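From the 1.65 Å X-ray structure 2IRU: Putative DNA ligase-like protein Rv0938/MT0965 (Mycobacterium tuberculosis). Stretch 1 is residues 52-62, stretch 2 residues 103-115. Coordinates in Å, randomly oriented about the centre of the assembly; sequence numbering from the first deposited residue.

Stretch 1 (52-62) ATRKRWPNGVD
Stretch 2, residues 103-115: AWIAQQAALEVHV

A two-stranded antiparallel ladder settles its side chains by alternation, and residues 52-62 and 103-115 illustrate how rotamers then finish the contact. Strand 53-56 runs at 156° to strand 112-115, with extended backbone angles. Thr-53 faces His-114 through paired bonds, Thr-53 N to His-114 O and His-114 N to Thr-53 O, both 2.8 Å. Arg-54 sits opposite Val-113 as the non-hydrogen-bonded pair, CA-CA 4.9 Å. Lys-55 N reaches Glu-112 O at 3.0 Å, while the return bond, Glu-112 N to Lys-55 O, is weak at 3.3 Å. Beyond it, the helix containing 103-107 gives way to a Schellman motif, where Ala-109 adopts positive phi (58/28) and its O accepts Trp-57 N at 3.0 Å.

Thr-53, Lys-55, Glu-112 and His-114 share one face. Glu-112 (m, t) and His-114 (m, chi2 -117°) join along their strand, His-114 NE2 donating to Glu-112 OE1 at 2.8 Å. Lys-55 (t, t, t, t) packs its CB 4.0 Å from Glu-112 CB but leads its amine away. On the other face, with Val-113, Arg-54 (m, p, p) folds back: chi1 m places Arg-54 CG 3.6 Å from Ile-105 CD1 and 3.7 Å from Ala-110 CB, and the p, p bend beyond it brings Arg-54 NH1 back to Ala-52 O at 2.8 Å. Its NE and Gln-108 NE2 both donate to one water, each at 2.8 Å.

Arg-56 (m, t, p) directs NE to Gln-108 O, 2.9 Å. Gln-108 (m, m, chi3 101°) places NE2 over one guanidinium face, 3.1 Å from Arg-56 NH1; as two donors they do not bond, but a second water bridges Arg-56 NH2 (2.9 Å) and Gln-108 OE1 (3.0 Å).

Trp-57 (m, chi2 -102°) opens a type I turn to Gly-60. Leu-111 (m, t) sets CD1 3.7 Å from both Trp-57 CE3 and Val-61 CG1 (Val-61 is m), closing an apolar cluster.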

# COMPACT_ATOMS: atom_id res chain seq x y z
N ALA A 52 -10.07 -2.41 -3.71
CA ALA A 52 -8.75 -2.52 -4.38
C ALA A 52 -8.73 -1.70 -5.67
O ALA A 52 -9.43 -2.07 -6.65
CB ALA A 52 -8.42 -3.97 -4.69
N THR A 53 -7.95 -0.62 -5.65
CA THR A 53 -7.61 0.12 -6.90
C THR A 53 -6.45 -0.59 -7.60
O THR A 53 -5.47 -0.92 -6.95
CB THR A 53 -7.27 1.59 -6.58
OG1 THR A 53 -8.47 2.24 -6.14
CG2 THR A 53 -6.74 2.33 -7.81
N ARG A 54 -6.59 -0.83 -8.91
CA ARG A 54 -5.50 -1.46 -9.70
C ARG A 54 -4.76 -0.41 -10.51
O ARG A 54 -5.38 0.55 -10.96
CB ARG A 54 -6.07 -2.52 -10.69
CG ARG A 54 -6.60 -3.82 -10.02
CD ARG A 54 -7.95 -3.63 -9.37
NE ARG A 54 -8.97 -3.54 -10.43
CZ ARG A 54 -10.10 -2.83 -10.37
NH1 ARG A 54 -10.45 -2.14 -9.27
NH2 ARG A 54 -10.92 -2.87 -11.44
N LYS A 55 -3.45 -0.58 -10.71
CA LYS A 55 -2.82 0.13 -11.81
C LYS A 55 -2.26 -0.96 -12.74
O LYS A 55 -1.51 -1.86 -12.30
CB LYS A 55 -1.78 1.15 -11.35
CG LYS A 55 -1.43 2.09 -12.55
CD LYS A 55 -0.64 3.34 -12.14
CE LYS A 55 -0.28 4.13 -13.41
NZ LYS A 55 0.62 5.30 -13.04
N ARG A 56 -2.67 -0.89 -14.02
CA ARG A 56 -2.37 -1.92 -14.99
C ARG A 56 -1.41 -1.45 -16.05
O ARG A 56 -1.55 -0.34 -16.56
CB ARG A 56 -3.65 -2.45 -15.69
CG ARG A 56 -4.59 -3.13 -14.69
CD ARG A 56 -5.96 -3.53 -15.26
NE ARG A 56 -5.82 -4.50 -16.36
CZ ARG A 56 -6.81 -4.80 -17.20
NH1 ARG A 56 -8.01 -4.21 -17.10
NH2 ARG A 56 -6.59 -5.72 -18.15
N TRP A 57 -0.47 -2.33 -16.39
CA TRP A 57 0.43 -2.14 -17.52
C TRP A 57 0.28 -3.33 -18.52
O TRP A 57 1.12 -4.24 -18.50
CB TRP A 57 1.89 -2.09 -17.02
CG TRP A 57 2.30 -0.80 -16.34
CD1 TRP A 57 3.06 0.20 -16.91
CD2 TRP A 57 2.06 -0.39 -14.98
NE1 TRP A 57 3.27 1.22 -16.00
CE2 TRP A 57 2.67 0.88 -14.81
CE3 TRP A 57 1.37 -0.96 -13.90
CZ2 TRP A 57 2.64 1.58 -13.60
CZ3 TRP A 57 1.32 -0.27 -12.69
CH2 TRP A 57 1.95 1.01 -12.55
N PRO A 58 -0.76 -3.34 -19.39
CA PRO A 58 -1.06 -4.50 -20.27
C PRO A 58 0.15 -4.95 -21.09
O PRO A 58 0.29 -6.14 -21.32
CB PRO A 58 -2.17 -3.98 -21.23
CG PRO A 58 -2.87 -2.90 -20.44
CD PRO A 58 -1.74 -2.24 -19.58
N ASN A 59 1.03 -4.03 -21.48
CA ASN A 59 2.23 -4.47 -22.23
C ASN A 59 3.54 -4.11 -21.50
O ASN A 59 4.63 -4.04 -22.12
CB ASN A 59 2.24 -3.98 -23.68
CG ASN A 59 1.43 -4.88 -24.60
OD1 ASN A 59 1.38 -6.12 -24.40
ND2 ASN A 59 0.76 -4.27 -25.57
N GLY A 60 3.45 -3.93 -20.17
CA GLY A 60 4.65 -3.78 -19.34
C GLY A 60 5.03 -2.33 -19.14
O GLY A 60 4.35 -1.39 -19.65
N VAL A 61 6.09 -2.12 -18.38
CA VAL A 61 6.36 -0.79 -17.83
C VAL A 61 6.92 0.23 -18.84
O VAL A 61 7.08 1.39 -18.49
CB VAL A 61 7.26 -0.84 -16.57
CG1 VAL A 61 6.59 -1.69 -15.46
CG2 VAL A 61 8.58 -1.42 -16.93
N ASP A 62 7.23 -0.22 -20.05
CA ASP A 62 7.68 0.69 -21.12
C ASP A 62 6.52 1.05 -22.07
O ASP A 62 6.70 1.76 -23.08
CB ASP A 62 8.86 0.05 -21.83
CG ASP A 62 10.16 0.24 -21.06
OD1 ASP A 62 10.14 0.93 -20.01
OD2 ASP A 62 11.22 -0.25 -21.53
N ALA A 103 -4.17 -14.03 -8.07
CA ALA A 103 -3.91 -14.60 -9.40
C ALA A 103 -4.58 -13.76 -10.52
O ALA A 103 -4.00 -13.54 -11.60
CB ALA A 103 -4.32 -16.05 -9.46
N TRP A 104 -5.82 -13.31 -10.27
CA TRP A 104 -6.54 -12.42 -11.22
C TRP A 104 -5.78 -11.08 -11.35
O TRP A 104 -5.55 -10.60 -12.45
CB TRP A 104 -7.98 -12.17 -10.71
CG TRP A 104 -8.72 -11.21 -11.56
CD1 TRP A 104 -9.15 -11.40 -12.86
CD2 TRP A 104 -9.02 -9.85 -11.23
NE1 TRP A 104 -9.77 -10.26 -13.31
CE2 TRP A 104 -9.71 -9.30 -12.33
CE3 TRP A 104 -8.83 -9.06 -10.07
CZ2 TRP A 104 -10.18 -7.96 -12.33
CZ3 TRP A 104 -9.28 -7.76 -10.05
CH2 TRP A 104 -9.97 -7.22 -11.18
N ILE A 105 -5.32 -10.53 -10.23
CA ILE A 105 -4.52 -9.31 -10.27
C ILE A 105 -3.29 -9.50 -11.21
O ILE A 105 -3.02 -8.67 -12.08
CB ILE A 105 -4.08 -8.95 -8.85
CG1 ILE A 105 -5.27 -8.34 -8.08
CG2 ILE A 105 -2.84 -8.04 -8.86
CD1 ILE A 105 -5.75 -6.98 -8.63
N ALA A 106 -2.61 -10.63 -11.07
CA ALA A 106 -1.44 -10.91 -11.90
C ALA A 106 -1.83 -11.08 -13.36
O ALA A 106 -1.20 -10.51 -14.23
CB ALA A 106 -0.77 -12.16 -11.40
N GLN A 107 -2.89 -11.86 -13.61
CA GLN A 107 -3.34 -12.08 -14.96
C GLN A 107 -3.74 -10.75 -15.69
O GLN A 107 -3.54 -10.61 -16.91
CB GLN A 107 -4.48 -13.11 -14.97
CG GLN A 107 -5.30 -13.15 -16.28
CD GLN A 107 -4.48 -13.42 -17.54
OE1 GLN A 107 -3.31 -13.84 -17.49
NE2 GLN A 107 -5.11 -13.19 -18.69
N GLN A 108 -4.29 -9.82 -14.92
CA GLN A 108 -4.73 -8.49 -15.36
C GLN A 108 -3.53 -7.57 -15.71
O GLN A 108 -3.73 -6.44 -16.23
CB GLN A 108 -5.57 -7.82 -14.23
CG GLN A 108 -7.01 -8.35 -14.07
CD GLN A 108 -7.91 -7.76 -15.13
OE1 GLN A 108 -8.23 -8.42 -16.16
NE2 GLN A 108 -8.22 -6.50 -14.97
N ALA A 109 -2.30 -8.00 -15.40
CA ALA A 109 -1.11 -7.10 -15.46
C ALA A 109 -1.33 -5.88 -14.53
O ALA A 109 -0.81 -4.77 -14.75
CB ALA A 109 -0.80 -6.65 -16.91
N ALA A 110 -2.14 -6.10 -13.48
CA ALA A 110 -2.32 -5.06 -12.43
C ALA A 110 -1.10 -5.18 -11.51
O ALA A 110 -1.15 -5.84 -10.43
CB ALA A 110 -3.65 -5.26 -11.66
N LEU A 111 0.03 -4.59 -11.96
CA LEU A 111 1.28 -4.70 -11.18
C LEU A 111 1.05 -4.13 -9.80
O LEU A 111 1.58 -4.65 -8.81
CB LEU A 111 2.44 -3.95 -11.89
CG LEU A 111 2.68 -4.43 -13.32
CD1 LEU A 111 3.88 -3.65 -13.92
CD2 LEU A 111 2.87 -6.00 -13.38
N GLU A 112 0.26 -3.06 -9.74
CA GLU A 112 0.01 -2.35 -8.47
C GLU A 112 -1.39 -2.56 -7.92
O GLU A 112 -2.39 -2.47 -8.67
CB GLU A 112 0.27 -0.86 -8.63
CG GLU A 112 1.76 -0.59 -8.93
CD GLU A 112 2.15 0.88 -8.88
OE1 GLU A 112 1.27 1.74 -8.77
OE2 GLU A 112 3.37 1.16 -9.02
N VAL A 113 -1.44 -2.87 -6.63
CA VAL A 113 -2.71 -2.86 -5.86
C VAL A 113 -2.63 -1.72 -4.84
O VAL A 113 -1.66 -1.65 -4.08
CB VAL A 113 -2.92 -4.22 -5.15
CG1 VAL A 113 -4.21 -4.23 -4.30
CG2 VAL A 113 -2.90 -5.33 -6.19
N HIS A 114 -3.63 -0.84 -4.83
CA HIS A 114 -3.70 0.29 -3.90
C HIS A 114 -4.95 0.15 -3.06
O HIS A 114 -6.01 -0.23 -3.60
CB HIS A 114 -3.79 1.60 -4.69
CG HIS A 114 -2.59 1.89 -5.55
ND1 HIS A 114 -1.78 2.98 -5.34
CD2 HIS A 114 -2.09 1.25 -6.63
CE1 HIS A 114 -0.82 2.99 -6.25
NE2 HIS A 114 -1.00 1.97 -7.07
N VAL A 115 -4.85 0.40 -1.76
CA VAL A 115 -6.03 0.30 -0.87
C VAL A 115 -6.07 1.50 0.11
O VAL A 115 -5.01 2.08 0.47
CB VAL A 115 -6.06 -1.03 -0.04
CG1 VAL A 115 -6.29 -2.27 -0.97
CG2 VAL A 115 -4.76 -1.18 0.82
O HOH W 1 -8.78 1.80 -3.50
O HOH W 2 -8.66 -4.46 -13.10
O HOH W 3 -8.84 -7.41 -18.93